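Local coordinates for protein lovastatin nonaketide synthase, polyketide synthase component (Aspergillus terreus, PDB 7CPX) that builds the nonaketide backbone of lovastatin as an iterative, multidomain polyketide synthase, condensing malonyl-CoA units with programmed methylation, ketoreduction and dehydration, at residues L2246-L2251 with P2302-Y2307; I1747-P1752 with A2297-P2302. The protein carries 2 engineered substitutions. One frame throughout, in Å; residues are numbered along the deposited sequence.

Overall arrangement
The two interactions lie side by side at the ketoreductase, their centres about 10 Å apart, and share Pro2302. Along the chain, 1747-1752 comes first, at the end of helix 1735-1750; then 2246-2251, between strand 2236-2241 and helix 2256-2276; and last the continuous run 2297-2307, which links helix 2296-2299 to helix 2305-2323. Interaction 1 is internal to the NADP-binding Rossmann-type domain. Interaction 2 joins that domain to a second alpha/beta unit more than 500 residues earlier, consistent with the structural half of a split ketoreductase. Met2250 and Leu2251 of interaction 1 pack on His1751, Glu1750 and Ile1747, so the two segments that contact the run 2297-2307 also pack on each other.

Interaction 1 of 2, residues L2246-L2251 with P2302-Y2307; sequences LQDVML and PGQANY
Val2249 and Gly2303 form the close-packed middle of this contact, their CA atoms 4.5 Å apart. Val2249 N donates to Gly2303 O at 2.9 Å, meeting a lone pair in the carbonyl plane although the bond is bent, with an N-H...O angle of 134°. Two CA-H...O contacts reinforce it: Asp2248 CA lies 3.3 Å from the same Gly2303 O, and Gly2303 CA lies 3.4 Å from Val2249 O. Gly2303 has positive phi, which by itself favours a glycine. Apolar side chains close both ends. Leu2246 has its CG anti to its own carbonyl carbon (chi1 -69°), and its methyl CD2 lies over the centre of one face of the Tyr2307 ring, 3.7 Å from the centroid, a CH-pi contact. At the other end Leu2251 CD1 meets Ala2305 CB at 3.8 Å, where Ile1747, Phe1710 and Leu1717 also pack on the buried Leu2251. Toward solvent the contact is looser and polar: exposed Asp2248 lies alongside the buried Gln2304, pointing the same way, and Gln2304 NE2 donates to Asp2248 OD1 at 3.2 Å. The bond is fairly straight (164°) and lies close to the amide plane, but it reaches the carboxylate from above its plane. Gln2304 OE1 accepts from Asn2301 ND2 and sits at the in-plane edge of the Tyr2307 ring, so the amide is gripped at both ends and its rotation is fixed. Val2249 directs its CB away from the turn, and Gln2247 leads its amide off toward helix 2256-2276. Gln2304 occupies the N-cap position of helix 2305-2323, which carries Tyr2307 into the NADP pocket. A loop following the fourth strand, packed on the start of the tyrosine-bearing helix, belongs to the Rossmann-type fold of the short-chain reductase family.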
ATOM      1  N   LEU A2246     -37.073 -23.804 -50.538  1.00110.35           N
ATOM      2  CA  LEU A2246     -35.862 -24.489 -50.963  1.00110.35           C
ATOM      3  C   LEU A2246     -36.154 -25.949 -51.277  1.00110.35           C
ATOM      4  O   LEU A2246     -36.915 -26.611 -50.564  1.00110.35           O
ATOM      5  CB  LEU A2246     -34.777 -24.399 -49.886  1.00110.35           C
ATOM      6  CG  LEU A2246     -34.184 -23.008 -49.658  1.00110.35           C
ATOM      7  CD1 LEU A2246     -33.219 -23.022 -48.485  1.00110.35           C
ATOM      8  CD2 LEU A2246     -33.490 -22.511 -50.916  1.00110.35           C
ATOM      9  N   GLN A2247     -35.538 -26.439 -52.353  1.00116.49           N
ATOM     10  CA  GLN A2247     -35.605 -27.848 -52.746  1.00116.49           C
ATOM     11  C   GLN A2247     -34.218 -28.229 -53.255  1.00116.49           C
ATOM     12  O   GLN A2247     -33.907 -28.055 -54.437  1.00116.49           O
ATOM     13  CB  GLN A2247     -36.681 -28.086 -53.796  1.00116.49           C
ATOM     14  CG  GLN A2247     -38.095 -28.050 -53.251  1.00116.49           C
ATOM     15  CD  GLN A2247     -38.384 -29.200 -52.309  1.00116.49           C
ATOM     16  OE1 GLN A2247     -37.585 -30.127 -52.178  1.00116.49           O
ATOM     17  NE2 GLN A2247     -39.531 -29.146 -51.644  1.00116.49           N
ATOM     18  N   ASP A2248     -33.387 -28.748 -52.356  1.00122.06           N
ATOM     19  CA  ASP A2248     -32.015 -29.127 -52.688  1.00122.06           C
ATOM     20  C   ASP A2248     -32.060 -30.426 -53.479  1.00122.06           C
ATOM     21  O   ASP A2248     -32.032 -31.524 -52.922  1.00122.06           O
ATOM     22  CB  ASP A2248     -31.177 -29.268 -51.424  1.00122.06           C
ATOM     23  CG  ASP A2248     -31.148 -27.998 -50.599  1.00122.06           C
ATOM     24  OD1 ASP A2248     -31.287 -26.904 -51.187  1.00122.06           O
ATOM     25  OD2 ASP A2248     -30.989 -28.091 -49.365  1.00122.06           O
ATOM     26  N   VAL A2249     -32.131 -30.298 -54.803  1.00123.27           N
ATOM     27  CA  VAL A2249     -32.242 -31.451 -55.687  1.00123.27           C
ATOM     28  C   VAL A2249     -31.608 -31.103 -57.024  1.00123.27           C
ATOM     29  O   VAL A2249     -31.604 -29.946 -57.450  1.00123.27           O
ATOM     30  CB  VAL A2249     -33.716 -31.882 -55.870  1.00123.27           C
ATOM     31  CG1 VAL A2249     -34.526 -30.741 -56.455  1.00123.27           C
ATOM     32  CG2 VAL A2249     -33.806 -33.113 -56.757  1.00123.27           C
ATOM     33  N   MET A2250     -31.070 -32.123 -57.686  1.00125.71           N
ATOM     34  CA  MET A2250     -30.479 -31.954 -59.003  1.00125.71           C
ATOM     35  C   MET A2250     -31.560 -31.873 -60.072  1.00125.71           C
ATOM     36  O   MET A2250     -32.611 -32.512 -59.974  1.00125.71           O
ATOM     37  CB  MET A2250     -29.532 -33.113 -59.313  1.00125.71           C
ATOM     38  CG  MET A2250     -28.089 -32.862 -58.916  1.00125.71           C
ATOM     39  SD  MET A2250     -27.367 -31.445 -59.765  1.00125.71           S
ATOM     40  CE  MET A2250     -27.674 -31.859 -61.482  1.00125.71           C
ATOM     41  N   LEU A2251     -31.280 -31.087 -61.115  1.00123.53           N
ATOM     42  CA  LEU A2251     -32.258 -30.906 -62.183  1.00123.53           C
ATOM     43  C   LEU A2251     -32.646 -32.239 -62.807  1.00123.53           C
ATOM     44  O   LEU A2251     -33.827 -32.489 -63.069  1.00123.53           O
ATOM     45  CB  LEU A2251     -31.705 -29.961 -63.247  1.00123.53           C
ATOM     46  CG  LEU A2251     -31.719 -28.473 -62.899  1.00123.53           C
ATOM     47  CD1 LEU A2251     -30.927 -27.698 -63.924  1.00123.53           C
ATOM     48  CD2 LEU A2251     -33.139 -27.944 -62.830  1.00123.53           C
ATOM     49  N   PRO A2302     -24.492 -26.491 -56.580  1.00119.72           N
ATOM     50  CA  PRO A2302     -25.075 -27.803 -56.881  1.00119.72           C
ATOM     51  C   PRO A2302     -26.351 -28.041 -56.090  1.00119.72           C
ATOM     52  O   PRO A2302     -26.426 -27.757 -54.893  1.00119.72           O
ATOM     53  CB  PRO A2302     -23.966 -28.782 -56.482  1.00119.72           C
ATOM     54  CG  PRO A2302     -22.714 -28.004 -56.639  1.00119.72           C
ATOM     55  CD  PRO A2302     -23.059 -26.596 -56.249  1.00119.72           C
ATOM     56  N   GLY A2303     -27.359 -28.572 -56.776  1.00120.11           N
ATOM     57  CA  GLY A2303     -28.630 -28.875 -56.159  1.00120.11           C
ATOM     58  C   GLY A2303     -29.543 -27.687 -55.945  1.00120.11           C
ATOM     59  O   GLY A2303     -30.606 -27.851 -55.336  1.00120.11           O
ATOM     60  N   GLN A2304     -29.170 -26.497 -56.427  1.00114.99           N
ATOM     61  CA  GLN A2304     -29.974 -25.302 -56.205  1.00114.99           C
ATOM     62  C   GLN A2304     -30.124 -24.476 -57.477  1.00114.99           C
ATOM     63  O   GLN A2304     -30.202 -23.245 -57.415  1.00114.99           O
ATOM     64  CB  GLN A2304     -29.374 -24.438 -55.095  1.00114.99           C
ATOM     65  CG  GLN A2304     -29.488 -25.046 -53.709  1.00114.99           C
ATOM     66  CD  GLN A2304     -28.948 -24.132 -52.630  1.00114.99           C
ATOM     67  OE1 GLN A2304     -28.298 -23.127 -52.920  1.00114.99           O
ATOM     68  NE2 GLN A2304     -29.217 -24.472 -51.375  1.00114.99           N
ATOM     69  N   ALA A2305     -30.170 -25.131 -58.639  1.00117.52           N
ATOM     70  CA  ALA A2305     -30.440 -24.401 -59.873  1.00117.52           C
ATOM     71  C   ALA A2305     -31.824 -23.775 -59.843  1.00117.52           C
ATOM     72  O   ALA A2305     -32.033 -22.695 -60.402  1.00117.52           O
ATOM     73  CB  ALA A2305     -30.298 -25.328 -61.077  1.00117.52           C
ATOM     74  N   ASN A2306     -32.775 -24.444 -59.197  1.00116.31           N
ATOM     75  CA  ASN A2306     -34.089 -23.859 -58.965  1.00116.31           C
ATOM     76  C   ASN A2306     -33.966 -22.533 -58.221  1.00116.31           C
ATOM     77  O   ASN A2306     -34.486 -21.494 -58.659  1.00116.31           O
ATOM     78  CB  ASN A2306     -34.922 -24.863 -58.171  1.00116.31           C
ATOM     79  CG  ASN A2306     -36.393 -24.602 -58.253  1.00116.31           C
ATOM     80  OD1 ASN A2306     -36.841 -23.690 -58.943  1.00116.31           O
ATOM     81  ND2 ASN A2306     -37.171 -25.419 -57.551  1.00116.31           N
ATOM     82  N   TYR A2307     -33.250 -22.555 -57.094  1.00110.30           N
ATOM     83  CA  TYR A2307     -33.075 -21.362 -56.275  1.00110.30           C
ATOM     84  C   TYR A2307     -32.336 -20.272 -57.039  1.00110.30           C
ATOM     85  O   TYR A2307     -32.720 -19.096 -56.993  1.00110.30           O
ATOM     86  CB  TYR A2307     -32.313 -21.744 -55.007  1.00110.30           C
ATOM     87  CG  TYR A2307     -32.223 -20.678 -53.945  1.00110.30           C
ATOM     88  CD1 TYR A2307     -33.209 -19.713 -53.805  1.00110.30           C
ATOM     89  CD2 TYR A2307     -31.145 -20.643 -53.073  1.00110.30           C
ATOM     90  CE1 TYR A2307     -33.125 -18.747 -52.825  1.00110.30           C
ATOM     91  CE2 TYR A2307     -31.049 -19.682 -52.096  1.00110.30           C
ATOM     92  CZ  TYR A2307     -32.038 -18.736 -51.976  1.00110.30           C
ATOM     93  OH  TYR A2307     -31.933 -17.780 -51.000  1.00110.30           O
TER

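Interaction 2 of 2, residues I1747-P1752 with A2297-P2302; sequences IRREHP and AVMGNP
Glu1750 and Pro2302 bring the two backbones closest, CA to CA 4.6 Å, where helix 1735-1750 ends against the turn that leaves helix 2296-2299, with Gly2300 at positive phi as the first residue beyond that helix. The contact joins two alpha/beta units: the NADP-binding Rossmann-type domain, which supplies 2297-2302, and the unit whose sheet includes strand 1644-1647 and strand 1804-1811, probably the structural half of a split ketoreductase. Arg1749 contributes the largest share of the interface. Its chain bends at chi2 and chi3 to wrap across the turn: CB rests on Pro2302 CD at 4.0 Å, CG comes within 3.3 Å of Met2299 O, and the guanidinium ends beside the peptides of Met2299 and Gly2300. Met2299 CA lies at the in-plane edge of that group, while Asn2301 CA stands 4.0 Å above one face, offset toward the rim. A weak hydrogen bond from Arg1749 NH1 to Met2299 O is modelled, but the place of NH1 is doubtful. Outside the two segments, Arg1749 NE is hydrogen-bonded to Thr2417 OG1. Asn2301 points its CB away from the arginine's helix, yet its OD1 lies 3.8 Å from Arg1749 NH2, too far to be called a bond. Beside the arginine, Glu1750 extends past the proline toward the start of helix 2305-2323. Its OE2 makes a weak hydrogen bond with Ala2305 N, a position where the helix dipole would probably favour a negative charge. Along the way the glutamate's aliphatic part does the packing, with Glu1750 CG 3.6 Å from Pro2302 CA.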
ATOM      1  N   ILE A1747     -26.177 -24.956 -63.226  1.00121.53           N
ATOM      2  CA  ILE A1747     -25.828 -26.173 -63.953  1.00121.53           C
ATOM      3  C   ILE A1747     -24.325 -26.243 -64.176  1.00121.53           C
ATOM      4  O   ILE A1747     -23.713 -27.313 -64.065  1.00121.53           O
ATOM      5  CB  ILE A1747     -26.594 -26.234 -65.287  1.00121.53           C
ATOM      6  CG1 ILE A1747     -28.074 -26.500 -65.032  1.00121.53           C
ATOM      7  CG2 ILE A1747     -26.016 -27.318 -66.176  1.00121.53           C
ATOM      8  CD1 ILE A1747     -28.970 -26.097 -66.178  1.00121.53           C
ATOM      9  N   ARG A1748     -23.707 -25.106 -64.496  1.00120.97           N
ATOM     10  CA  ARG A1748     -22.267 -25.084 -64.724  1.00120.97           C
ATOM     11  C   ARG A1748     -21.512 -25.604 -63.509  1.00120.97           C
ATOM     12  O   ARG A1748     -20.387 -26.099 -63.639  1.00120.97           O
ATOM     13  CB  ARG A1748     -21.811 -23.666 -65.068  1.00120.97           C
ATOM     14  CG  ARG A1748     -20.355 -23.572 -65.489  1.00120.97           C
ATOM     15  CD  ARG A1748     -20.012 -22.206 -66.067  1.00120.97           C
ATOM     16  NE  ARG A1748     -20.217 -21.125 -65.109  1.00120.97           N
ATOM     17  CZ  ARG A1748     -21.275 -20.325 -65.082  1.00120.97           C
ATOM     18  NH1 ARG A1748     -22.271 -20.458 -65.945  1.00120.97           N
ATOM     19  NH2 ARG A1748     -21.336 -19.362 -64.166  1.00120.97           N
ATOM     20  N   ARG A1749     -22.113 -25.500 -62.326  1.00118.90           N
ATOM     21  CA  ARG A1749     -21.554 -26.064 -61.105  1.00118.90           C
ATOM     22  C   ARG A1749     -21.965 -27.518 -60.917  1.00118.90           C
ATOM     23  O   ARG A1749     -21.138 -28.356 -60.541  1.00118.90           O
ATOM     24  CB  ARG A1749     -22.013 -25.243 -59.899  1.00118.90           C
ATOM     25  CG  ARG A1749     -21.689 -23.765 -59.998  1.00118.90           C
ATOM     26  CD  ARG A1749     -20.341 -23.460 -59.391  1.00118.90           C
ATOM     27  NE  ARG A1749     -20.349 -23.677 -57.949  1.00118.90           N
ATOM     28  CZ  ARG A1749     -20.763 -22.788 -57.057  1.00118.90           C
ATOM     29  NH1 ARG A1749     -21.191 -21.589 -57.421  1.00118.90           N
ATOM     30  NH2 ARG A1749     -20.750 -23.108 -55.767  1.00118.90           N
ATOM     31  N   GLU A1750     -23.237 -27.823 -61.171  1.00122.39           N
ATOM     32  CA  GLU A1750     -23.730 -29.187 -61.016  1.00122.39           C
ATOM     33  C   GLU A1750     -22.992 -30.142 -61.940  1.00122.39           C
ATOM     34  O   GLU A1750     -22.510 -31.197 -61.512  1.00122.39           O
ATOM     35  CB  GLU A1750     -25.230 -29.228 -61.303  1.00122.39           C
ATOM     36  CG  GLU A1750     -26.081 -28.449 -60.319  1.00122.39           C
ATOM     37  CD  GLU A1750     -27.512 -28.281 -60.787  1.00122.39           C
ATOM     38  OE1 GLU A1750     -27.822 -28.696 -61.925  1.00122.39           O
ATOM     39  OE2 GLU A1750     -28.329 -27.733 -60.018  1.00122.39           O
ATOM     40  N   HIS A1751     -22.892 -29.783 -63.215  1.00122.74           N
ATOM     41  CA  HIS A1751     -22.239 -30.614 -64.212  1.00122.74           C
ATOM     42  C   HIS A1751     -20.975 -29.916 -64.696  1.00122.74           C
ATOM     43  O   HIS A1751     -20.971 -29.318 -65.779  1.00122.74           O
ATOM     44  CB  HIS A1751     -23.183 -30.891 -65.382  1.00122.74           C
ATOM     45  CG  HIS A1751     -24.467 -31.545 -64.977  1.00122.74           C
ATOM     46  ND1 HIS A1751     -24.564 -32.892 -64.703  1.00122.74           N
ATOM     47  CD2 HIS A1751     -25.709 -31.035 -64.800  1.00122.74           C
ATOM     48  CE1 HIS A1751     -25.809 -33.184 -64.374  1.00122.74           C
ATOM     49  NE2 HIS A1751     -26.524 -32.075 -64.426  1.00122.74           N
ATOM     50  N   PRO A1752     -19.887 -29.963 -63.925  1.00121.76           N
ATOM     51  CA  PRO A1752     -18.662 -29.275 -64.361  1.00121.76           C
ATOM     52  C   PRO A1752     -18.161 -29.752 -65.709  1.00121.76           C
ATOM     53  O   PRO A1752     -17.578 -28.960 -66.461  1.00121.76           O
ATOM     54  CB  PRO A1752     -17.665 -29.585 -63.235  1.00121.76           C
ATOM     55  CG  PRO A1752     -18.208 -30.798 -62.556  1.00121.76           C
ATOM     56  CD  PRO A1752     -19.694 -30.691 -62.660  1.00121.76           C
ATOM     57  N   ALA A2297     -27.073 -17.190 -56.872  1.00110.16           N
ATOM     58  CA  ALA A2297     -27.566 -16.534 -58.075  1.00110.16           C
ATOM     59  C   ALA A2297     -26.424 -15.948 -58.892  1.00110.16           C
ATOM     60  O   ALA A2297     -26.549 -15.795 -60.112  1.00110.16           O
ATOM     61  CB  ALA A2297     -28.560 -15.436 -57.704  1.00110.16           C
ATOM     62  N   VAL A2298     -25.313 -15.613 -58.241  1.00113.00           N
ATOM     63  CA  VAL A2298     -24.181 -15.011 -58.936  1.00113.00           C
ATOM     64  C   VAL A2298     -23.163 -16.057 -59.377  1.00113.00           C
ATOM     65  O   VAL A2298     -22.410 -15.822 -60.327  1.00113.00           O
ATOM     66  CB  VAL A2298     -23.517 -13.954 -58.042  1.00113.00           C
ATOM     67  CG1 VAL A2298     -22.314 -13.337 -58.741  1.00113.00           C
ATOM     68  CG2 VAL A2298     -24.522 -12.887 -57.654  1.00113.00           C
ATOM     69  N   MET A2299     -23.121 -17.209 -58.708  1.00115.49           N
ATOM     70  CA  MET A2299     -22.147 -18.244 -59.015  1.00115.49           C
ATOM     71  C   MET A2299     -22.758 -19.622 -59.201  1.00115.49           C
ATOM     72  O   MET A2299     -22.066 -20.517 -59.700  1.00115.49           O
ATOM     73  CB  MET A2299     -21.092 -18.329 -57.903  1.00115.49           C
ATOM     74  CG  MET A2299     -20.491 -16.991 -57.522  1.00115.49           C
ATOM     75  SD  MET A2299     -19.179 -17.142 -56.297  1.00115.49           S
ATOM     76  CE  MET A2299     -20.020 -18.020 -54.981  1.00115.49           C
ATOM     77  N   GLY A2300     -24.014 -19.827 -58.823  1.00115.89           N
ATOM     78  CA  GLY A2300     -24.615 -21.140 -58.857  1.00115.89           C
ATOM     79  C   GLY A2300     -24.247 -21.959 -57.636  1.00115.89           C
ATOM     80  O   GLY A2300     -23.420 -21.579 -56.807  1.00115.89           O
ATOM     81  N   ASN A2301     -24.886 -23.116 -57.529  1.00115.74           N
ATOM     82  CA  ASN A2301     -24.617 -24.033 -56.430  1.00115.74           C
ATOM     83  C   ASN A2301     -25.225 -25.391 -56.756  1.00115.74           C
ATOM     84  O   ASN A2301     -26.385 -25.458 -57.184  1.00115.74           O
ATOM     85  CB  ASN A2301     -25.186 -23.489 -55.121  1.00115.74           C
ATOM     86  CG  ASN A2301     -24.729 -24.279 -53.913  1.00115.74           C
ATOM     87  OD1 ASN A2301     -23.592 -24.746 -53.856  1.00115.74           O
ATOM     88  ND2 ASN A2301     -25.616 -24.434 -52.938  1.00115.74           N
ATOM     89  N   PRO A2302     -24.492 -26.491 -56.580  1.00119.72           N
ATOM     90  CA  PRO A2302     -25.075 -27.803 -56.881  1.00119.72           C
ATOM     91  C   PRO A2302     -26.351 -28.041 -56.090  1.00119.72           C
ATOM     92  O   PRO A2302     -26.426 -27.757 -54.893  1.00119.72           O
ATOM     93  CB  PRO A2302     -23.966 -28.782 -56.482  1.00119.72           C
ATOM     94  CG  PRO A2302     -22.714 -28.004 -56.639  1.00119.72           C
ATOM     95  CD  PRO A2302     -23.059 -26.596 -56.249  1.00119.72           C
TER